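Local coordinates for rhamnosidase B (Bacillus sp., PDB 2OKX), which probably hydrolyses terminal alpha-L-rhamnosyl linkages with inversion of configuration, as a glycoside hydrolase family 78 alpha-L-rhamnosidase, at residues A[203-211]-A[415-423]; A[426-437]-A[511-522]. All coordinates share one frame; numbering follows the deposited sequence.

Contact 1 (A[203-211]-A[415-423]); sequences LYPASIQSL and SVLNAILPV. With CA (calcium ion), chain C.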
loop_
_atom_site.group_PDB
_atom_site.type_symbol
_atom_site.label_atom_id
_atom_site.label_comp_id
_atom_site.label_asym_id
_atom_site.label_seq_id
_atom_site.Cartn_x
_atom_site.Cartn_y
_atom_site.Cartn_z
ATOM N N LEU A 203 1.573 -20.908 2.109
ATOM C CA LEU A 203 0.959 -21.046 3.420
ATOM C C LEU A 203 -0.508 -21.402 3.243
ATOM O O LEU A 203 -1.215 -20.781 2.446
ATOM C CB LEU A 203 1.087 -19.737 4.206
ATOM C CG LEU A 203 2.514 -19.272 4.497
ATOM C CD1 LEU A 203 2.481 -17.909 5.181
ATOM C CD2 LEU A 203 3.219 -20.310 5.369
ATOM N N TYR A 204 -0.957 -22.420 3.969
ATOM C CA TYR A 204 -2.345 -22.837 3.895
ATOM C C TYR A 204 -3.180 -22.028 4.882
ATOM O O TYR A 204 -2.649 -21.486 5.848
ATOM C CB TYR A 204 -2.477 -24.332 4.199
ATOM C CG TYR A 204 -1.960 -25.215 3.089
ATOM C CD1 TYR A 204 -0.591 -25.442 2.928
ATOM C CD2 TYR A 204 -2.837 -25.775 2.160
ATOM C CE1 TYR A 204 -0.112 -26.202 1.860
ATOM C CE2 TYR A 204 -2.368 -26.533 1.091
ATOM C CZ TYR A 204 -1.011 -26.739 0.946
ATOM O OH TYR A 204 -0.549 -27.464 -0.126
ATOM N N PRO A 205 -4.497 -21.916 4.631
ATOM C CA PRO A 205 -5.416 -21.172 5.497
ATOM C C PRO A 205 -5.577 -21.850 6.855
ATOM O O PRO A 205 -5.206 -23.010 7.020
ATOM C CB PRO A 205 -6.723 -21.172 4.702
ATOM C CG PRO A 205 -6.256 -21.236 3.275
ATOM C CD PRO A 205 -5.161 -22.281 3.365
ATOM N N ALA A 206 -6.139 -21.126 7.819
ATOM C CA ALA A 206 -6.338 -21.668 9.158
ATOM C C ALA A 206 -7.680 -22.361 9.323
ATOM O O ALA A 206 -7.768 -23.401 9.971
ATOM C CB ALA A 206 -6.209 -20.554 10.204
ATOM N N SER A 207 -8.726 -21.789 8.738
ATOM C CA SER A 207 -10.052 -22.373 8.879
ATOM C C SER A 207 -11.028 -21.890 7.818
ATOM O O SER A 207 -10.724 -20.990 7.031
ATOM C CB SER A 207 -10.624 -22.001 10.247
ATOM O OG SER A 207 -10.821 -20.592 10.338
ATOM N N ILE A 208 -12.200 -22.510 7.795
ATOM C CA ILE A 208 -13.245 -22.085 6.881
ATOM C C ILE A 208 -14.260 -21.486 7.829
ATOM O O ILE A 208 -14.808 -22.179 8.688
ATOM C CB ILE A 208 -13.868 -23.255 6.105
ATOM C CG1 ILE A 208 -12.831 -23.822 5.126
ATOM C CG2 ILE A 208 -15.127 -22.766 5.359
ATOM C CD1 ILE A 208 -13.372 -24.858 4.166
ATOM N N GLN A 209 -14.484 -20.189 7.689
ATOM C CA GLN A 209 -15.400 -19.475 8.560
ATOM C C GLN A 209 -16.867 -19.719 8.255
ATOM O O GLN A 209 -17.680 -19.813 9.170
ATOM C CB GLN A 209 -15.108 -17.979 8.488
ATOM C CG GLN A 209 -16.035 -17.134 9.339
ATOM C CD GLN A 209 -15.651 -15.676 9.304
ATOM O OE1 GLN A 209 -14.584 -15.296 9.785
ATOM N NE2 GLN A 209 -16.510 -14.851 8.724
ATOM N N SER A 210 -17.211 -19.818 6.975
ATOM C CA SER A 210 -18.603 -20.041 6.605
ATOM C C SER A 210 -18.775 -20.479 5.164
ATOM O O SER A 210 -17.849 -20.398 4.353
ATOM C CB SER A 210 -19.410 -18.756 6.813
ATOM O OG SER A 210 -18.976 -17.744 5.916
ATOM N N LEU A 211 -19.980 -20.954 4.867
ATOM C CA LEU A 211 -20.355 -21.372 3.526
ATOM C C LEU A 211 -21.757 -20.808 3.364
ATOM O O LEU A 211 -22.571 -20.890 4.280
ATOM C CB LEU A 211 -20.366 -22.901 3.393
ATOM C CG LEU A 211 -20.623 -23.403 1.964
ATOM C CD1 LEU A 211 -20.059 -24.800 1.783
ATOM C CD2 LEU A 211 -22.109 -23.379 1.672
ATOM N N SER A 415 -16.245 -32.284 4.518
ATOM C CA SER A 415 -15.485 -32.458 3.281
ATOM C C SER A 415 -14.799 -31.183 2.817
ATOM O O SER A 415 -13.634 -31.199 2.414
ATOM C CB SER A 415 -16.395 -32.952 2.151
ATOM O OG SER A 415 -15.702 -32.946 0.910
ATOM N N VAL A 416 -15.532 -30.077 2.868
ATOM C CA VAL A 416 -15.003 -28.799 2.419
ATOM C C VAL A 416 -13.727 -28.382 3.144
ATOM O O VAL A 416 -12.870 -27.717 2.562
ATOM C CB VAL A 416 -16.072 -27.690 2.565
ATOM C CG1 VAL A 416 -15.541 -26.369 2.021
ATOM C CG2 VAL A 416 -17.326 -28.095 1.816
ATOM N N LEU A 417 -13.586 -28.777 4.405
ATOM C CA LEU A 417 -12.388 -28.412 5.158
ATOM C C LEU A 417 -11.119 -28.882 4.446
ATOM O O LEU A 417 -10.072 -28.255 4.561
ATOM C CB LEU A 417 -12.445 -28.992 6.575
ATOM C CG LEU A 417 -13.630 -28.529 7.427
ATOM C CD1 LEU A 417 -13.486 -29.088 8.833
ATOM C CD2 LEU A 417 -13.688 -27.005 7.463
ATOM N N ASN A 418 -11.219 -29.985 3.705
ATOM C CA ASN A 418 -10.068 -30.519 2.978
ATOM C C ASN A 418 -9.489 -29.483 2.024
ATOM O O ASN A 418 -8.314 -29.550 1.661
ATOM C CB ASN A 418 -10.470 -31.756 2.162
ATOM C CG ASN A 418 -10.793 -32.960 3.028
ATOM O OD1 ASN A 418 -11.411 -33.923 2.561
ATOM N ND2 ASN A 418 -10.367 -32.925 4.284
ATOM N N ALA A 419 -10.318 -28.529 1.612
ATOM C CA ALA A 419 -9.883 -27.497 0.680
ATOM C C ALA A 419 -8.751 -26.620 1.210
ATOM O O ALA A 419 -7.993 -26.046 0.430
ATOM C CB ALA A 419 -11.076 -26.625 0.277
ATOM N N ILE A 420 -8.627 -26.515 2.527
ATOM C CA ILE A 420 -7.573 -25.679 3.097
ATOM C C ILE A 420 -6.484 -26.482 3.798
ATOM O O ILE A 420 -5.633 -25.908 4.473
ATOM C CB ILE A 420 -8.142 -24.679 4.115
ATOM C CG1 ILE A 420 -8.811 -25.439 5.265
ATOM C CG2 ILE A 420 -9.126 -23.744 3.427
ATOM C CD1 ILE A 420 -9.077 -24.587 6.498
ATOM N N LEU A 421 -6.515 -27.801 3.631
ATOM C CA LEU A 421 -5.537 -28.684 4.264
ATOM C C LEU A 421 -4.584 -29.324 3.258
ATOM O O LEU A 421 -4.972 -29.648 2.135
ATOM C CB LEU A 421 -6.262 -29.793 5.037
ATOM C CG LEU A 421 -7.186 -29.350 6.178
ATOM C CD1 LEU A 421 -7.907 -30.554 6.757
ATOM C CD2 LEU A 421 -6.371 -28.648 7.257
ATOM N N PRO A 422 -3.311 -29.498 3.643
ATOM C CA PRO A 422 -2.352 -30.117 2.726
ATOM C C PRO A 422 -2.495 -31.637 2.808
ATOM O O PRO A 422 -1.644 -32.328 3.373
ATOM C CB PRO A 422 -1.008 -29.613 3.245
ATOM C CG PRO A 422 -1.241 -29.538 4.725
ATOM C CD PRO A 422 -2.631 -28.933 4.822
ATOM N N VAL A 423 -3.596 -32.141 2.251
ATOM C CA VAL A 423 -3.904 -33.573 2.246
ATOM C C VAL A 423 -4.305 -34.006 0.836
ATOM O O VAL A 423 -4.640 -33.171 -0.002
ATOM C CB VAL A 423 -5.075 -33.908 3.212
ATOM C CG1 VAL A 423 -4.689 -33.558 4.640
ATOM C CG2 VAL A 423 -6.336 -33.143 2.809
HETATM CA CA CA C . -5.147 -31.415 -1.653
HETATM O O HOH W 1 -4.351 -25.634 7.036
HETATM O O HOH W 2 -6.813 -31.188 -0.061
HETATM O O HOH W 3 -3.778 -29.969 -0.458
HETATM O O HOH W 4 -6.515 -32.864 -2.992
#

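Contact 2 (A[426-437]-A[511-522]); sequences PGVLPVFEDGDC and TVRGNSAPVKLH. With CA (calcium ion), chain C.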
loop_
_atom_site.group_PDB
_atom_site.type_symbol
_atom_site.label_atom_id
_atom_site.label_comp_id
_atom_site.label_asym_id
_atom_site.label_seq_id
_atom_site.Cartn_x
_atom_site.Cartn_y
_atom_site.Cartn_z
ATOM N N PRO A 426 -9.596 -34.109 -1.776
ATOM C CA PRO A 426 -10.069 -32.755 -2.070
ATOM C C PRO A 426 -11.332 -32.399 -1.291
ATOM O O PRO A 426 -11.961 -33.258 -0.673
ATOM C CB PRO A 426 -10.323 -32.804 -3.573
ATOM C CG PRO A 426 -10.813 -34.216 -3.766
ATOM C CD PRO A 426 -9.833 -35.010 -2.921
ATOM N N GLY A 427 -11.680 -31.118 -1.315
ATOM C CA GLY A 427 -12.883 -30.668 -0.647
ATOM C C GLY A 427 -13.949 -30.573 -1.722
ATOM O O GLY A 427 -13.746 -29.914 -2.737
ATOM N N VAL A 428 -15.074 -31.245 -1.519
ATOM C CA VAL A 428 -16.153 -31.228 -2.498
ATOM C C VAL A 428 -17.186 -30.179 -2.117
ATOM O O VAL A 428 -17.836 -30.273 -1.079
ATOM C CB VAL A 428 -16.830 -32.612 -2.597
ATOM C CG1 VAL A 428 -17.882 -32.612 -3.711
ATOM C CG2 VAL A 428 -15.776 -33.678 -2.865
ATOM N N LEU A 429 -17.329 -29.173 -2.968
ATOM C CA LEU A 429 -18.270 -28.094 -2.720
ATOM C C LEU A 429 -19.690 -28.468 -3.100
ATOM O O LEU A 429 -19.923 -29.111 -4.122
ATOM C CB LEU A 429 -17.850 -26.841 -3.494
ATOM C CG LEU A 429 -16.754 -25.948 -2.896
ATOM C CD1 LEU A 429 -15.602 -26.782 -2.382
ATOM C CD2 LEU A 429 -16.274 -24.963 -3.959
ATOM N N PRO A 430 -20.662 -28.074 -2.269
ATOM C CA PRO A 430 -22.057 -28.384 -2.565
ATOM C C PRO A 430 -22.520 -27.559 -3.757
ATOM O O PRO A 430 -22.066 -26.428 -3.961
ATOM C CB PRO A 430 -22.774 -27.987 -1.280
ATOM C CG PRO A 430 -21.964 -26.819 -0.805
ATOM C CD PRO A 430 -20.548 -27.328 -1.003
ATOM N N VAL A 431 -23.407 -28.137 -4.554
ATOM C CA VAL A 431 -23.954 -27.443 -5.707
ATOM C C VAL A 431 -25.387 -27.080 -5.349
ATOM O O VAL A 431 -26.192 -27.953 -5.027
ATOM C CB VAL A 431 -23.969 -28.340 -6.958
ATOM C CG1 VAL A 431 -24.593 -27.590 -8.123
ATOM C CG2 VAL A 431 -22.557 -28.772 -7.301
ATOM N N PHE A 432 -25.696 -25.789 -5.378
ATOM C CA PHE A 432 -27.039 -25.335 -5.058
ATOM C C PHE A 432 -27.856 -25.261 -6.340
ATOM O O PHE A 432 -27.339 -24.891 -7.395
ATOM C CB PHE A 432 -26.986 -23.963 -4.382
ATOM C CG PHE A 432 -26.265 -23.971 -3.065
ATOM C CD1 PHE A 432 -25.104 -23.222 -2.887
ATOM C CD2 PHE A 432 -26.731 -24.751 -2.009
ATOM C CE1 PHE A 432 -24.416 -23.252 -1.676
ATOM C CE2 PHE A 432 -26.051 -24.788 -0.794
ATOM C CZ PHE A 432 -24.890 -24.035 -0.629
ATOM N N GLU A 433 -29.130 -25.620 -6.251
ATOM C CA GLU A 433 -29.991 -25.591 -7.423
ATOM C C GLU A 433 -30.191 -24.163 -7.902
ATOM O O GLU A 433 -30.200 -23.896 -9.104
ATOM C CB GLU A 433 -31.348 -26.219 -7.113
ATOM C CG GLU A 433 -32.217 -26.371 -8.354
ATOM C CD GLU A 433 -33.606 -26.869 -8.040
ATOM O OE1 GLU A 433 -34.352 -26.153 -7.338
ATOM O OE2 GLU A 433 -33.954 -27.978 -8.499
ATOM N N ASP A 434 -30.347 -23.242 -6.956
ATOM C CA ASP A 434 -30.549 -21.841 -7.292
ATOM C C ASP A 434 -29.629 -20.931 -6.481
ATOM O O ASP A 434 -29.985 -20.496 -5.386
ATOM C CB ASP A 434 -32.000 -21.439 -7.032
ATOM C CG ASP A 434 -32.313 -20.044 -7.527
ATOM O OD1 ASP A 434 -33.299 -19.453 -7.047
ATOM O OD2 ASP A 434 -31.579 -19.540 -8.404
ATOM N N GLY A 435 -28.453 -20.642 -7.023
ATOM C CA GLY A 435 -27.524 -19.776 -6.319
ATOM C C GLY A 435 -26.089 -20.240 -6.423
ATOM O O GLY A 435 -25.819 -21.361 -6.857
ATOM N N ASP A 436 -25.169 -19.373 -6.015
ATOM C CA ASP A 436 -23.743 -19.671 -6.058
ATOM C C ASP A 436 -23.263 -20.181 -4.697
ATOM O O ASP A 436 -23.963 -20.052 -3.693
ATOM C CB ASP A 436 -22.963 -18.407 -6.423
ATOM C CG ASP A 436 -23.485 -17.737 -7.684
ATOM O OD1 ASP A 436 -23.299 -16.511 -7.816
ATOM O OD2 ASP A 436 -24.068 -18.435 -8.545
ATOM N N CYS A 437 -22.059 -20.740 -4.669
ATOM C CA CYS A 437 -21.487 -21.262 -3.434
ATOM C C CYS A 437 -20.370 -20.346 -2.949
ATOM O O CYS A 437 -19.330 -20.242 -3.590
ATOM C CB CYS A 437 -20.922 -22.666 -3.655
ATOM S SG CYS A 437 -20.217 -23.416 -2.164
ATOM N N THR A 511 -16.024 -17.465 -4.210
ATOM C CA THR A 511 -17.369 -17.775 -4.675
ATOM C C THR A 511 -17.374 -18.500 -6.016
ATOM O O THR A 511 -16.804 -18.026 -7.003
ATOM C CB THR A 511 -18.202 -16.484 -4.747
ATOM O OG1 THR A 511 -18.045 -15.760 -3.518
ATOM C CG2 THR A 511 -19.673 -16.800 -4.929
ATOM N N VAL A 512 -18.020 -19.666 -6.027
ATOM C CA VAL A 512 -18.103 -20.514 -7.212
ATOM C C VAL A 512 -19.474 -20.352 -7.858
ATOM O O VAL A 512 -20.499 -20.532 -7.200
ATOM C CB VAL A 512 -17.883 -21.997 -6.828
ATOM C CG1 VAL A 512 -17.849 -22.873 -8.079
ATOM C CG2 VAL A 512 -16.582 -22.136 -6.039
ATOM N N ARG A 513 -19.485 -20.017 -9.146
ATOM C CA ARG A 513 -20.736 -19.800 -9.871
ATOM C C ARG A 513 -20.822 -20.516 -11.228
ATOM O O ARG A 513 -19.808 -20.819 -11.856
ATOM C CB ARG A 513 -20.938 -18.301 -10.134
ATOM C CG ARG A 513 -20.343 -17.340 -9.100
ATOM C CD ARG A 513 -20.545 -15.896 -9.565
ATOM N NE ARG A 513 -19.783 -14.917 -8.787
ATOM C CZ ARG A 513 -20.195 -14.369 -7.647
ATOM N NH1 ARG A 513 -21.374 -14.695 -7.132
ATOM N NH2 ARG A 513 -19.422 -13.490 -7.025
ATOM N N GLY A 514 -22.054 -20.759 -11.668
ATOM C CA GLY A 514 -22.309 -21.373 -12.964
ATOM C C GLY A 514 -21.858 -22.793 -13.249
ATOM O O GLY A 514 -21.818 -23.203 -14.412
ATOM N N ASN A 515 -21.523 -23.556 -12.216
ATOM C CA ASN A 515 -21.092 -24.932 -12.425
ATOM C C ASN A 515 -22.302 -25.845 -12.323
ATOM O O ASN A 515 -23.125 -25.693 -11.425
ATOM C CB ASN A 515 -20.061 -25.332 -11.373
ATOM C CG ASN A 515 -20.580 -25.154 -9.972
ATOM O OD1 ASN A 515 -20.977 -24.054 -9.589
ATOM N ND2 ASN A 515 -20.594 -26.234 -9.198
ATOM N N SER A 516 -22.407 -26.788 -13.251
ATOM C CA SER A 516 -23.517 -27.733 -13.261
ATOM C C SER A 516 -23.165 -28.935 -12.389
ATOM O O SER A 516 -23.989 -29.420 -11.608
ATOM C CB SER A 516 -23.799 -28.188 -14.697
ATOM O OG SER A 516 -22.600 -28.584 -15.346
ATOM N N ALA A 517 -21.929 -29.400 -12.527
ATOM C CA ALA A 517 -21.439 -30.537 -11.764
ATOM C C ALA A 517 -20.643 -30.028 -10.566
ATOM O O ALA A 517 -20.200 -28.880 -10.547
ATOM C CB ALA A 517 -20.559 -31.411 -12.648
ATOM N N PRO A 518 -20.451 -30.880 -9.549
ATOM C CA PRO A 518 -19.697 -30.452 -8.368
ATOM C C PRO A 518 -18.251 -30.070 -8.647
ATOM O O PRO A 518 -17.597 -30.632 -9.527
ATOM C CB PRO A 518 -19.818 -31.651 -7.425
ATOM C CG PRO A 518 -19.984 -32.810 -8.353
ATOM C CD PRO A 518 -20.934 -32.263 -9.392
ATOM N N VAL A 519 -17.765 -29.093 -7.892
ATOM C CA VAL A 519 -16.394 -28.629 -8.018
ATOM C C VAL A 519 -15.577 -29.256 -6.890
ATOM O O VAL A 519 -16.017 -29.295 -5.745
ATOM C CB VAL A 519 -16.313 -27.087 -7.900
ATOM C CG1 VAL A 519 -14.856 -26.644 -7.745
ATOM C CG2 VAL A 519 -16.932 -26.439 -9.127
ATOM N N LYS A 520 -14.399 -29.769 -7.226
ATOM C CA LYS A 520 -13.526 -30.367 -6.226
ATOM C C LYS A 520 -12.367 -29.415 -5.987
ATOM O O LYS A 520 -11.529 -29.208 -6.865
ATOM C CB LYS A 520 -12.985 -31.714 -6.705
ATOM C CG LYS A 520 -14.036 -32.793 -6.843
ATOM C CD LYS A 520 -13.402 -34.102 -7.274
ATOM C CE LYS A 520 -14.447 -35.189 -7.450
ATOM N NZ LYS A 520 -13.823 -36.469 -7.880
ATOM N N LEU A 521 -12.321 -28.830 -4.798
ATOM C CA LEU A 521 -11.252 -27.902 -4.470
ATOM C C LEU A 521 -10.133 -28.679 -3.782
ATOM O O LEU A 521 -10.282 -29.126 -2.642
ATOM C CB LEU A 521 -11.795 -26.786 -3.570
ATOM C CG LEU A 521 -10.891 -25.595 -3.227
ATOM C CD1 LEU A 521 -10.227 -25.043 -4.483
ATOM C CD2 LEU A 521 -11.731 -24.517 -2.551
ATOM N N HIS A 522 -9.024 -28.867 -4.494
ATOM C CA HIS A 522 -7.883 -29.593 -3.953
ATOM C C HIS A 522 -7.120 -28.756 -2.941
ATOM O O HIS A 522 -6.593 -29.284 -1.965
ATOM C CB HIS A 522 -6.947 -30.048 -5.076
ATOM C CG HIS A 522 -7.471 -31.220 -5.849
ATOM N ND1 HIS A 522 -8.449 -31.100 -6.811
ATOM C CD2 HIS A 522 -7.196 -32.542 -5.755
ATOM C CE1 HIS A 522 -8.756 -32.297 -7.278
ATOM N NE2 HIS A 522 -8.010 -33.190 -6.653
HETATM CA CA CA C . -5.147 -31.415 -1.653
HETATM O O HOH W 5 -19.612 -27.818 -6.327
HETATM O O HOH W 6 -20.591 -25.420 -6.087
HETATM O O HOH W 7 -24.150 -20.950 -9.848
HETATM O O HOH W 4 -6.515 -32.864 -2.992
HETATM O O HOH W 3 -3.778 -29.969 -0.458
HETATM O O HOH W 2 -6.813 -31.188 -0.061
#

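Contact 1 (A[203-211]-A[415-423])
Pro205 and Ile420 bring the two backbones together, their CA atoms 5.5 Å apart, and no direct hydrogen bond joins the segments. The 203-211 segment passes from one sheet of a beta-sandwich to the other, with a classic beta bulge at Ala206 and Ser207 opposite Asp442. Residues 418-420 form a 3-10 turn that packs against the inside of this crossing, where Ile420 also touches Ile524 on strand 520-528.

Ile420 carries the middle of the contact. Its two branches divide the work because chi1 of 61° places CG1 between the backbone N and the carbonyl carbon, sending CD1 to the bulge while CG2 meets the proline ring. CG2 lies 3.7 Å from Pro205 CB. CD1 presses closely on the backbone of the bulge, 3.4 Å from Ser207 CA, and a branched aliphatic chain suits a place that must fill two directions at once. Ile208 takes over farther along the strand. Its CD1 reaches the helical turn, crossing Val416 at about a right angle with CD1 3.4 Å from Val416 CG1, while Leu417 CD2 meets Ile208 at a slant, touching its CD1 and CB.

At the other end, Tyr204 receives Pro422 over one face of its ring. Pro422 CB sits 3.9 Å from the ring centroid and 19° off the normal, a CH-pi contact displaced toward the rim. Proline fits doubly here, offering the CH of its CB to the tyrosine face and forming the centre of an inverse gamma turn just before Val423. The tyrosine hydroxyl is anchored by a hydrogen bond to Glu523. A water replaces the missing direct bond between the backbones, donating one proton to Pro205 O at 2.8 Å and the other to Ile420 O at 2.9 Å.

Contact 2 (A[426-437]-A[511-522])
Pro426 lays its CB over the centre of one face of the His522 ring, 3.8 Å from the centroid and 8° off the normal, a CH-pi contact suited to a compact aliphatic ring. The guanidinium of Arg513 has Thr511 CG2 over one face and Asp436 OD1 at its edge. There NH1 donates to OD1 at 2.7 Å, close to the guanidinium plane but on the anti side of the carboxylate, whose plane is turned 74° away. The arginine chain, extended from CG to NE, crosses the aspartate side chain at a slant, which brings NH1 to OD1.

Two short antiparallel ladders, separated by loops, join the backbones. Gly427 and Leu521 form a hydrogen-bonded pair in one sheet of the concanavalin-like sandwich, and Cys437 and Val512 another in the facing sheet. Leu429 bridges them, its CD2 3.5 Å from Val512 CG2 and its CD1 against Leu521 CB. On the outer side, Val431 CG2 rests 3.5 Å from Pro518 CA.

Were Arg513 replaced by an alanine, the carboxylates of Asp436 and Asp464 would probably lose their shared cation, and the Thr511 methyl the flat group it packs on. Gly514 N donates to a water that lies 2.8 Å from Asp436 OD2 and is likely to steady the carboxylate. With an aspartate at NH1 and another at NE, the arginine's charge is likely to be well balanced where strands 436-443, 507-513 and 462-472 run side by side.

Overall arrangement
Contact 1 and contact 2 have centres about 15 Å apart and meet directly: Ser415 OG probably hydrogen-bonds Val428 N at 3.0 Å, and Ala419 CB packs 3.6 Å from Leu521 CD2. They also converge on one calcium ion. Val423 O of contact 1 binds it at 2.5 Å and His522 O of contact 2 at 2.6 Å, and three bound waters contribute to its coordination, so the metal ties the loop after the 3-10 turn to strand 520-528. Strands 207-215 and 436-443, neighbours in one sheet, join the contacts again. In this family catalysis is expected in the helical six-hairpin domain, so this calcium site is more plausibly structural.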